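Local coordinates for outer membrane protein assembly factor BamA (Haemophilus ducreyi, PDB 4K3C), which probably works in the Bam complex to assemble beta-barrel proteins and insert them into the outer membrane, this chain holding the last two POTRA domains and the barrel, at residues A[89-94]-A[149-154]; A[345-350]-A[373-378]; A[427-432]-A[464-469]. One frame throughout, in Å; residues are numbered along the deposited sequence.

Overall arrangement
Interaction 1 lies in the periplasmic POTRA part of the chain, whereas interactions 2 and 3 belong to the barrel; the centres of interactions 1 and 2 are about 52 Å apart, on opposite sides of the chain's centre. Interaction 1 is partly buried and pairs two parallel strands, with one face under helices and the other partly charged. Interaction 2 is a surface contact of antiparallel strands, with Tyr-347, Val-349 and Tyr-375 on the outer face and a Gln-348 to Thr-376 bond on the inner. Interaction 3, partly buried, meets it along neighbouring strands 366-378 and 430-440, their centres about 11 Å apart, and replaces backbone pairing by side-chain bonds where regular pairing stops.

Interaction 1: A[89-94]-A[149-154]; sequences RFEGND and DIIYKI
Phe-90 and Tyr-152 pair side by side in two parallel strands, 89-91 and 149-154, whose backbones are joined by a ladder of hydrogen bonds. Tyr-152 binds through both its peptide groups: its N gives to Arg-89 O at 2.8 Å, and its O accepts from Glu-91 N at 2.9 Å. Ile-154 N donates to Glu-91 O at 3.0 Å, while the bond from Arg-89 N to Ile-150 O is weak. This is the parallel pairing of first and last strands in a POTRA domain, the fifth of the full-length protein, whose two helices pack on one face of the sheet.

Apolar contacts gather on that face. Both aromatic rings leave their strands in the same direction, each CG anti to its carbonyl carbon, and CD1 of Phe-90 comes to 3.5 Å from CB of Tyr-152. The ring planes are inclined at 44°, an oblique pairing with centroids 5.9 Å apart. Leu-101 of helix 98-101 touches Phe-90 and Ile-154; helix 119-125 packs against Tyr-152. The CD1 methyl of Ile-154 reaches CA of Asn-93, just past Gly-92, whose backbone angles (88°, -4°) suit glycine as the strand ends.

Charged side chains share the other face with Ile-151. The carboxylate of Glu-91 lies across Ile-151 CD1, and its OE2 is 3.7 Å from the CD methylene of Lys-153, whose amino group turns away toward a weak, long ion pair with Glu-135. At the opposite end, Arg-89 NH1 makes a salt bridge, its hydrogen bond weak, to Asp-149 OD2, whose stronger partner is Arg-86; the position of OD2 is uncertain. The chemistry implies a two-faced sheet: hydrophobic contacts join it to the helices, while the other face mixes charge with Ile-151, its ion pairs weak or uncertain.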
loop_
_atom_site.group_PDB
_atom_site.type_symbol
_atom_site.label_atom_id
_atom_site.label_comp_id
_atom_site.label_asym_id
_atom_site.label_seq_id
_atom_site.Cartn_x
_atom_site.Cartn_y
_atom_site.Cartn_z
ATOM N N ARG A 89 3.564 10.162 -33.222
ATOM C CA ARG A 89 2.354 9.426 -33.560
ATOM C C ARG A 89 2.466 7.966 -33.152
ATOM O O ARG A 89 3.554 7.455 -32.894
ATOM C CB ARG A 89 2.056 9.516 -35.058
ATOM C CG ARG A 89 1.627 10.890 -35.549
ATOM C CD ARG A 89 1.220 10.840 -37.022
ATOM N NE ARG A 89 2.031 9.901 -37.803
ATOM C CZ ARG A 89 3.047 10.248 -38.593
ATOM N NH1 ARG A 89 3.394 11.522 -38.718
ATOM N NH2 ARG A 89 3.721 9.318 -39.262
ATOM N N PHE A 90 1.327 7.293 -33.097
ATOM C CA PHE A 90 1.309 5.897 -32.708
ATOM C C PHE A 90 0.687 5.025 -33.794
ATOM O O PHE A 90 -0.150 5.484 -34.580
ATOM C CB PHE A 90 0.544 5.732 -31.399
ATOM C CG PHE A 90 1.015 6.645 -30.303
ATOM C CD1 PHE A 90 2.115 6.312 -29.531
ATOM C CD2 PHE A 90 0.352 7.834 -30.035
ATOM C CE1 PHE A 90 2.541 7.143 -28.523
ATOM C CE2 PHE A 90 0.785 8.675 -29.023
ATOM C CZ PHE A 90 1.874 8.325 -28.268
ATOM N N GLU A 91 1.112 3.769 -33.847
ATOM C CA GLU A 91 0.476 2.816 -34.734
ATOM C C GLU A 91 0.503 1.424 -34.129
ATOM O O GLU A 91 1.335 1.138 -33.273
ATOM C CB GLU A 91 1.088 2.851 -36.136
ATOM C CG GLU A 91 2.555 2.534 -36.235
ATOM C CD GLU A 91 3.109 2.872 -37.613
ATOM O OE1 GLU A 91 2.805 3.977 -38.125
ATOM O OE2 GLU A 91 3.843 2.033 -38.182
ATOM N N GLY A 92 -0.432 0.578 -34.560
ATOM C CA GLY A 92 -0.612 -0.736 -33.972
ATOM C C GLY A 92 -1.568 -0.698 -32.794
ATOM O O GLY A 92 -1.890 -1.734 -32.219
ATOM N N ASN A 93 -2.016 0.505 -32.432
ATOM C CA ASN A 93 -2.883 0.705 -31.276
ATOM C C ASN A 93 -4.348 0.581 -31.618
ATOM O O ASN A 93 -5.070 1.579 -31.632
ATOM C CB ASN A 93 -2.619 2.062 -30.614
ATOM C CG ASN A 93 -2.706 3.223 -31.587
ATOM O OD1 ASN A 93 -2.233 3.138 -32.722
ATOM N ND2 ASN A 93 -3.320 4.321 -31.145
ATOM N N ASP A 94 -4.789 -0.646 -31.881
ATOM C CA ASP A 94 -6.128 -0.864 -32.412
ATOM C C ASP A 94 -7.194 -0.701 -31.354
ATOM O O ASP A 94 -8.291 -0.193 -31.623
ATOM C CB ASP A 94 -6.228 -2.238 -33.065
ATOM C CG ASP A 94 -5.313 -2.366 -34.257
ATOM O OD1 ASP A 94 -5.283 -1.420 -35.080
ATOM O OD2 ASP A 94 -4.609 -3.395 -34.359
ATOM N N ASP A 149 9.455 12.877 -37.638
ATOM C CA ASP A 149 8.329 12.307 -36.921
ATOM C C ASP A 149 8.856 11.103 -36.158
ATOM O O ASP A 149 9.598 10.289 -36.709
ATOM C CB ASP A 149 7.239 11.867 -37.898
ATOM C CG ASP A 149 6.407 13.026 -38.411
ATOM O OD1 ASP A 149 6.091 13.928 -37.600
ATOM O OD2 ASP A 149 6.070 13.030 -39.619
ATOM N N ILE A 150 8.493 10.997 -34.886
ATOM C CA ILE A 150 8.841 9.817 -34.105
ATOM C C ILE A 150 7.606 8.944 -33.797
ATOM O O ILE A 150 6.753 9.304 -32.974
ATOM C CB ILE A 150 9.615 10.204 -32.829
ATOM C CG1 ILE A 150 9.583 9.068 -31.804
ATOM C CG2 ILE A 150 9.056 11.487 -32.237
ATOM C CD1 ILE A 150 10.342 9.392 -30.538
ATOM N N ILE A 151 7.518 7.800 -34.480
ATOM C CA ILE A 151 6.367 6.900 -34.366
ATOM C C ILE A 151 6.576 5.830 -33.295
ATOM O O ILE A 151 7.690 5.348 -33.096
ATOM C CB ILE A 151 6.028 6.220 -35.729
ATOM C CG1 ILE A 151 6.341 4.716 -35.702
ATOM C CG2 ILE A 151 6.754 6.911 -36.875
ATOM C CD1 ILE A 151 6.218 4.027 -37.050
ATOM N N TYR A 152 5.507 5.468 -32.595
ATOM C CA TYR A 152 5.578 4.361 -31.648
ATOM C C TYR A 152 4.675 3.219 -32.100
ATOM O O TYR A 152 3.456 3.365 -32.153
ATOM C CB TYR A 152 5.202 4.811 -30.240
ATOM C CG TYR A 152 6.260 5.631 -29.531
ATOM C CD1 TYR A 152 6.465 6.966 -29.855
ATOM C CD2 TYR A 152 7.034 5.078 -28.519
ATOM C CE1 TYR A 152 7.422 7.720 -29.200
ATOM C CE2 TYR A 152 7.996 5.827 -27.857
ATOM C CZ TYR A 152 8.185 7.146 -28.201
ATOM O OH TYR A 152 9.137 7.895 -27.549
ATOM N N LYS A 153 5.287 2.088 -32.436
ATOM C CA LYS A 153 4.568 0.925 -32.937
ATOM C C LYS A 153 4.405 -0.088 -31.826
ATOM O O LYS A 153 5.380 -0.701 -31.387
ATOM C CB LYS A 153 5.317 0.303 -34.121
ATOM C CG LYS A 153 4.705 -0.967 -34.702
ATOM C CD LYS A 153 4.748 -0.943 -36.231
ATOM C CE LYS A 153 4.804 -2.349 -36.817
ATOM N NZ LYS A 153 6.058 -3.068 -36.434
ATOM N N ILE A 154 3.170 -0.263 -31.361
ATOM C CA ILE A 154 2.917 -1.201 -30.273
ATOM C C ILE A 154 2.140 -2.456 -30.696
ATOM O O ILE A 154 1.392 -2.450 -31.674
ATOM C CB ILE A 154 2.273 -0.498 -29.048
ATOM C CG1 ILE A 154 0.907 -1.089 -28.722
ATOM C CG2 ILE A 154 2.157 0.993 -29.296
ATOM C CD1 ILE A 154 -0.222 -0.476 -29.477
#

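Interaction 2: A[345-350]-A[373-378]; sequences KYYQVG and LAYTNS
Tyr-347 lays its ring over the peptide of Asn-377 in a closely packed part of this antiparallel pairing. The carbonyl oxygen of Asn-377 sits over the ring centre, 3.5 Å above the plane, and the phenol OH reaches Asn-377 CB. The first torsion of Tyr-347 (51°) sets CG in the crowded position between backbone N and carbonyl carbon. The same Asn-377 O receives the N-H of Tyr-347 at 2.8 Å, almost in line with its C=O bond (179°). One oxygen takes a backbone bond and also lies against the ring face.

On the face shared by Tyr-346, Gln-348, Thr-376 and Ser-378, Gln-348 and Thr-376 run side by side. NE2 of Gln-348 gives a hydrogen bond to Thr-376 OG1 at 3.2 Å, with the acceptor close to the amide plane, and the Thr-376 methyl CG2 rests near CG of Gln-348. Gln-388 and Tyr-390, from the long connection between strands 366-378 and 430-440, meet this group, a placement consistent with loop 6, which enters the barrel in Omp85 proteins. Strands 346-358 and 366-378 form a beta hairpin of the transmembrane barrel, this pairing lying toward its open end, away from the connecting turn.

Farther along the outward face of Tyr-347, Val-349, Tyr-375 and Asn-377, toward that turn, the contacts are looser. Tyr-347 CE1 and Tyr-375 CE2 approach only to 4.2 Å, the latter lying near the plane of the Tyr-347 ring. Val-349 CG1 stands at the edge of the Tyr-375 ring, its distance to CD2 being 4.2 Å. Val-349 and Tyr-375 lie on the barrel surface, where they may face lipid; their paired backbone bonds, Val-349 N to Tyr-375 O and Tyr-375 N to Val-349 O, are each 3.1 Å.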
loop_
_atom_site.group_PDB
_atom_site.type_symbol
_atom_site.label_atom_id
_atom_site.label_comp_id
_atom_site.label_asym_id
_atom_site.label_seq_id
_atom_site.Cartn_x
_atom_site.Cartn_y
_atom_site.Cartn_z
ATOM N N LYS A 345 -24.645 9.164 12.626
ATOM C CA LYS A 345 -23.958 10.357 13.197
ATOM C C LYS A 345 -22.716 10.130 14.086
ATOM O O LYS A 345 -22.758 10.373 15.306
ATOM C CB LYS A 345 -24.950 11.230 13.986
ATOM C CG LYS A 345 -25.450 12.450 13.242
ATOM C CD LYS A 345 -26.567 13.138 14.013
ATOM C CE LYS A 345 -27.206 14.248 13.200
ATOM N NZ LYS A 345 -26.748 15.592 13.635
ATOM N N TYR A 346 -21.608 9.711 13.485
ATOM C CA TYR A 346 -20.407 9.408 14.264
ATOM C C TYR A 346 -19.137 9.718 13.462
ATOM O O TYR A 346 -19.208 10.101 12.285
ATOM C CB TYR A 346 -20.417 7.939 14.681
ATOM C CG TYR A 346 -20.291 6.972 13.507
ATOM C CD1 TYR A 346 -21.404 6.640 12.724
ATOM C CD2 TYR A 346 -19.064 6.405 13.172
ATOM C CE1 TYR A 346 -21.298 5.765 11.643
ATOM C CE2 TYR A 346 -18.954 5.526 12.090
ATOM C CZ TYR A 346 -20.076 5.210 11.330
ATOM O OH TYR A 346 -19.965 4.336 10.268
ATOM N N TYR A 347 -17.975 9.561 14.093
ATOM C CA TYR A 347 -16.705 9.749 13.386
ATOM C C TYR A 347 -15.648 8.797 13.877
ATOM O O TYR A 347 -15.694 8.358 15.016
ATOM C CB TYR A 347 -16.184 11.181 13.500
ATOM C CG TYR A 347 -16.120 11.717 14.902
ATOM C CD1 TYR A 347 -15.039 11.427 15.740
ATOM C CD2 TYR A 347 -17.130 12.543 15.391
ATOM C CE1 TYR A 347 -14.972 11.943 17.044
ATOM C CE2 TYR A 347 -17.074 13.058 16.684
ATOM C CZ TYR A 347 -15.998 12.753 17.508
ATOM O OH TYR A 347 -15.967 13.266 18.785
ATOM N N GLN A 348 -14.698 8.478 13.007
ATOM C CA GLN A 348 -13.609 7.592 13.370
ATOM C C GLN A 348 -12.282 8.237 12.950
ATOM O O GLN A 348 -12.232 8.936 11.955
ATOM C CB GLN A 348 -13.796 6.213 12.725
ATOM C CG GLN A 348 -15.234 5.686 12.772
ATOM C CD GLN A 348 -15.341 4.169 12.571
ATOM O OE1 GLN A 348 -15.699 3.689 11.487
ATOM N NE2 GLN A 348 -15.048 3.412 13.628
ATOM N N VAL A 349 -11.219 8.017 13.720
ATOM C CA VAL A 349 -9.888 8.527 13.392
ATOM C C VAL A 349 -8.844 7.527 13.888
ATOM O O VAL A 349 -9.010 6.975 14.969
ATOM C CB VAL A 349 -9.654 9.928 14.020
ATOM C CG1 VAL A 349 -9.759 9.873 15.542
ATOM C CG2 VAL A 349 -8.311 10.496 13.598
ATOM N N GLY A 350 -7.796 7.272 13.096
ATOM C CA GLY A 350 -6.812 6.236 13.402
ATOM C C GLY A 350 -5.371 6.601 13.045
ATOM O O GLY A 350 -5.128 7.422 12.153
ATOM N N LEU A 373 -3.350 3.650 17.224
ATOM C CA LEU A 373 -4.306 4.364 18.038
ATOM C C LEU A 373 -5.589 4.484 17.244
ATOM O O LEU A 373 -5.569 4.904 16.085
ATOM C CB LEU A 373 -3.756 5.747 18.308
ATOM C CG LEU A 373 -3.739 6.288 19.729
ATOM C CD1 LEU A 373 -2.799 7.492 19.763
ATOM C CD2 LEU A 373 -5.154 6.675 20.183
ATOM N N ALA A 374 -6.702 4.107 17.864
ATOM C CA ALA A 374 -8.006 4.109 17.200
ATOM C C ALA A 374 -9.054 4.699 18.113
ATOM O O ALA A 374 -9.172 4.302 19.266
ATOM C CB ALA A 374 -8.407 2.716 16.837
ATOM N N TYR A 375 -9.841 5.624 17.595
ATOM C CA TYR A 375 -10.830 6.275 18.423
ATOM C C TYR A 375 -12.081 6.639 17.645
ATOM O O TYR A 375 -12.013 7.240 16.575
ATOM C CB TYR A 375 -10.238 7.525 19.052
ATOM C CG TYR A 375 -11.252 8.344 19.785
ATOM C CD1 TYR A 375 -11.908 7.839 20.889
ATOM C CD2 TYR A 375 -11.559 9.620 19.372
ATOM C CE1 TYR A 375 -12.844 8.596 21.576
ATOM C CE2 TYR A 375 -12.494 10.388 20.040
ATOM C CZ TYR A 375 -13.128 9.873 21.146
ATOM O OH TYR A 375 -14.053 10.639 21.808
ATOM N N THR A 376 -13.228 6.270 18.201
ATOM C CA THR A 376 -14.509 6.633 17.631
ATOM C C THR A 376 -15.289 7.397 18.666
ATOM O O THR A 376 -15.272 7.051 19.838
ATOM C CB THR A 376 -15.370 5.381 17.271
ATOM O OG1 THR A 376 -14.571 4.416 16.582
ATOM C CG2 THR A 376 -16.559 5.759 16.382
ATOM N N ASN A 377 -15.980 8.437 18.230
ATOM C CA ASN A 377 -17.139 8.901 18.977
ATOM C C ASN A 377 -18.282 9.372 18.094
ATOM O O ASN A 377 -18.165 9.431 16.860
ATOM C CB ASN A 377 -16.804 9.952 20.035
ATOM C CG ASN A 377 -17.584 9.731 21.325
ATOM O OD1 ASN A 377 -18.716 10.197 21.482
ATOM N ND2 ASN A 377 -16.988 8.988 22.245
ATOM N N SER A 378 -19.384 9.701 18.758
ATOM C CA SER A 378 -20.621 10.026 18.092
ATOM C C SER A 378 -21.083 11.396 18.553
ATOM O O SER A 378 -20.415 12.030 19.351
ATOM C CB SER A 378 -21.673 8.966 18.423
ATOM O OG SER A 378 -21.762 8.761 19.825
#

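Interaction 3: A[427-432]-A[464-469]; sequences GGNAMV and VWNTKW
Asn-429 uses its side-chain amide to pair with Thr-467 where the two backbones lie outside their strands. OD1 accepts the backbone N-H of Thr-467 at 2.9 Å on an in-plane lone pair, while ND2 gives a hydrogen bond of 2.8 Å to Thr-467 OG1, nearly in the amide plane. ND2 also donates to Thr-376 O of the adjoining barrel strand. Asn-466 OD1, accepting from Lys-468 N, forms an Asx turn alongside.

Regular pairing resumes at Ala-430 and Trp-465. Trp-465 N binds Ala-430 O at 2.9 Å, and the returning bond from Ala-430 N to Trp-465 O is weak. The CB methyl of Ala-430 sits 3.4 Å from the centroid of the Trp-465 six-membered ring, a CH-pi contact only 11° off the ring normal. Val-432 CG2 meets the same ring in its plane, at the edge. Across the sheet, Val-464 CG2 packs on Met-431 SD at 3.8 Å.

Where strand 430-440 begins and strand 453-465 ends, then, directional amide bonds continue the connection, and the indole of Trp-465 lies over its own pair partner, Ala-430; the one amide of Asn-429 reaches both Thr-467, just past strand 453-465, and Thr-376 O of strand 366-378.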
loop_
_atom_site.group_PDB
_atom_site.type_symbol
_atom_site.label_atom_id
_atom_site.label_comp_id
_atom_site.label_asym_id
_atom_site.label_seq_id
_atom_site.Cartn_x
_atom_site.Cartn_y
_atom_site.Cartn_z
ATOM N N GLY A 427 -16.830 -4.996 22.643
ATOM C CA GLY A 427 -16.005 -4.015 21.963
ATOM C C GLY A 427 -16.070 -2.613 22.543
ATOM O O GLY A 427 -16.991 -2.296 23.301
ATOM N N GLY A 428 -15.100 -1.768 22.178
ATOM C CA GLY A 428 -14.986 -0.431 22.738
ATOM C C GLY A 428 -14.660 0.621 21.701
ATOM O O GLY A 428 -14.325 0.269 20.574
ATOM N N ASN A 429 -14.747 1.902 22.080
ATOM C CA ASN A 429 -14.533 2.998 21.135
ATOM C C ASN A 429 -13.142 3.633 21.197
ATOM O O ASN A 429 -12.907 4.711 20.622
ATOM C CB ASN A 429 -15.601 4.083 21.286
ATOM C CG ASN A 429 -15.483 4.829 22.596
ATOM O OD1 ASN A 429 -15.203 4.235 23.640
ATOM N ND2 ASN A 429 -15.694 6.134 22.552
ATOM N N ALA A 430 -12.225 2.961 21.890
ATOM C CA ALA A 430 -10.851 3.449 22.039
ATOM C C ALA A 430 -9.897 2.286 22.184
ATOM O O ALA A 430 -10.057 1.445 23.059
ATOM C CB ALA A 430 -10.729 4.356 23.207
ATOM N N MET A 431 -8.912 2.244 21.302
ATOM C CA MET A 431 -7.963 1.157 21.260
ATOM C C MET A 431 -6.571 1.785 21.169
ATOM O O MET A 431 -6.383 2.780 20.472
ATOM C CB MET A 431 -8.252 0.249 20.053
ATOM C CG MET A 431 -7.229 -0.837 19.827
ATOM S SD MET A 431 -7.832 -2.313 18.990
ATOM C CE MET A 431 -8.034 -1.684 17.344
ATOM N N VAL A 432 -5.621 1.258 21.930
ATOM C CA VAL A 432 -4.228 1.558 21.697
ATOM C C VAL A 432 -3.500 0.227 21.765
ATOM O O VAL A 432 -3.830 -0.645 22.576
ATOM C CB VAL A 432 -3.625 2.582 22.715
ATOM C CG1 VAL A 432 -2.210 2.951 22.318
ATOM C CG2 VAL A 432 -4.455 3.850 22.793
ATOM N N VAL A 464 -8.224 -1.971 25.092
ATOM C CA VAL A 464 -9.480 -1.513 24.507
ATOM C C VAL A 464 -10.502 -1.131 25.566
ATOM O O VAL A 464 -10.940 -1.956 26.364
ATOM C CB VAL A 464 -10.134 -2.583 23.608
ATOM C CG1 VAL A 464 -11.441 -2.045 23.059
ATOM C CG2 VAL A 464 -9.210 -2.986 22.481
ATOM N N TRP A 465 -10.917 0.117 25.546
ATOM C CA TRP A 465 -11.861 0.586 26.536
ATOM C C TRP A 465 -13.017 1.378 25.949
ATOM O O TRP A 465 -12.984 1.765 24.783
ATOM C CB TRP A 465 -11.144 1.414 27.604
ATOM C CG TRP A 465 -10.680 2.825 27.220
ATOM C CD1 TRP A 465 -11.261 3.993 27.592
ATOM C CD2 TRP A 465 -9.520 3.184 26.456
ATOM N NE1 TRP A 465 -10.550 5.052 27.106
ATOM C CE2 TRP A 465 -9.470 4.582 26.410
ATOM C CE3 TRP A 465 -8.526 2.454 25.800
ATOM C CZ2 TRP A 465 -8.469 5.276 25.740
ATOM C CZ3 TRP A 465 -7.535 3.145 25.128
ATOM C CH2 TRP A 465 -7.514 4.544 25.108
ATOM N N ASN A 466 -14.017 1.616 26.795
ATOM C CA ASN A 466 -15.221 2.357 26.479
ATOM C C ASN A 466 -15.178 3.675 27.231
ATOM O O ASN A 466 -15.429 3.708 28.441
ATOM C CB ASN A 466 -16.421 1.538 26.967
ATOM C CG ASN A 466 -17.769 2.240 26.782
ATOM O OD1 ASN A 466 -17.851 3.462 26.583
ATOM N ND2 ASN A 466 -18.850 1.450 26.868
ATOM N N THR A 467 -14.901 4.763 26.518
ATOM C CA THR A 467 -14.915 6.100 27.114
ATOM C C THR A 467 -16.223 6.487 27.799
ATOM O O THR A 467 -16.220 7.312 28.709
ATOM C CB THR A 467 -14.624 7.186 26.083
ATOM O OG1 THR A 467 -15.686 7.207 25.116
ATOM C CG2 THR A 467 -13.300 6.920 25.390
ATOM N N LYS A 468 -17.351 5.928 27.388
ATOM C CA LYS A 468 -18.588 6.406 27.990
ATOM C C LYS A 468 -19.044 5.554 29.169
ATOM O O LYS A 468 -20.063 5.854 29.790
ATOM C CB LYS A 468 -19.691 6.563 26.935
ATOM C CG LYS A 468 -19.219 7.299 25.684
ATOM C CD LYS A 468 -20.360 7.948 24.924
ATOM C CE LYS A 468 -19.993 8.209 23.460
ATOM N NZ LYS A 468 -20.445 7.111 22.541
ATOM N N TRP A 469 -18.275 4.512 29.492
ATOM C CA TRP A 469 -18.670 3.562 30.536
ATOM C C TRP A 469 -18.789 4.197 31.957
ATOM O O TRP A 469 -19.351 3.602 32.900
ATOM C CB TRP A 469 -17.783 2.306 30.516
ATOM C CG TRP A 469 -18.202 1.326 31.574
ATOM C CD1 TRP A 469 -17.690 1.214 32.835
ATOM C CD2 TRP A 469 -19.267 0.367 31.491
ATOM N NE1 TRP A 469 -18.355 0.239 33.535
ATOM C CE2 TRP A 469 -19.326 -0.299 32.734
ATOM C CE3 TRP A 469 -20.170 0.002 30.485
ATOM C CZ2 TRP A 469 -20.249 -1.307 32.998
ATOM C CZ3 TRP A 469 -21.085 -0.997 30.747
ATOM C CH2 TRP A 469 -21.113 -1.645 31.996
#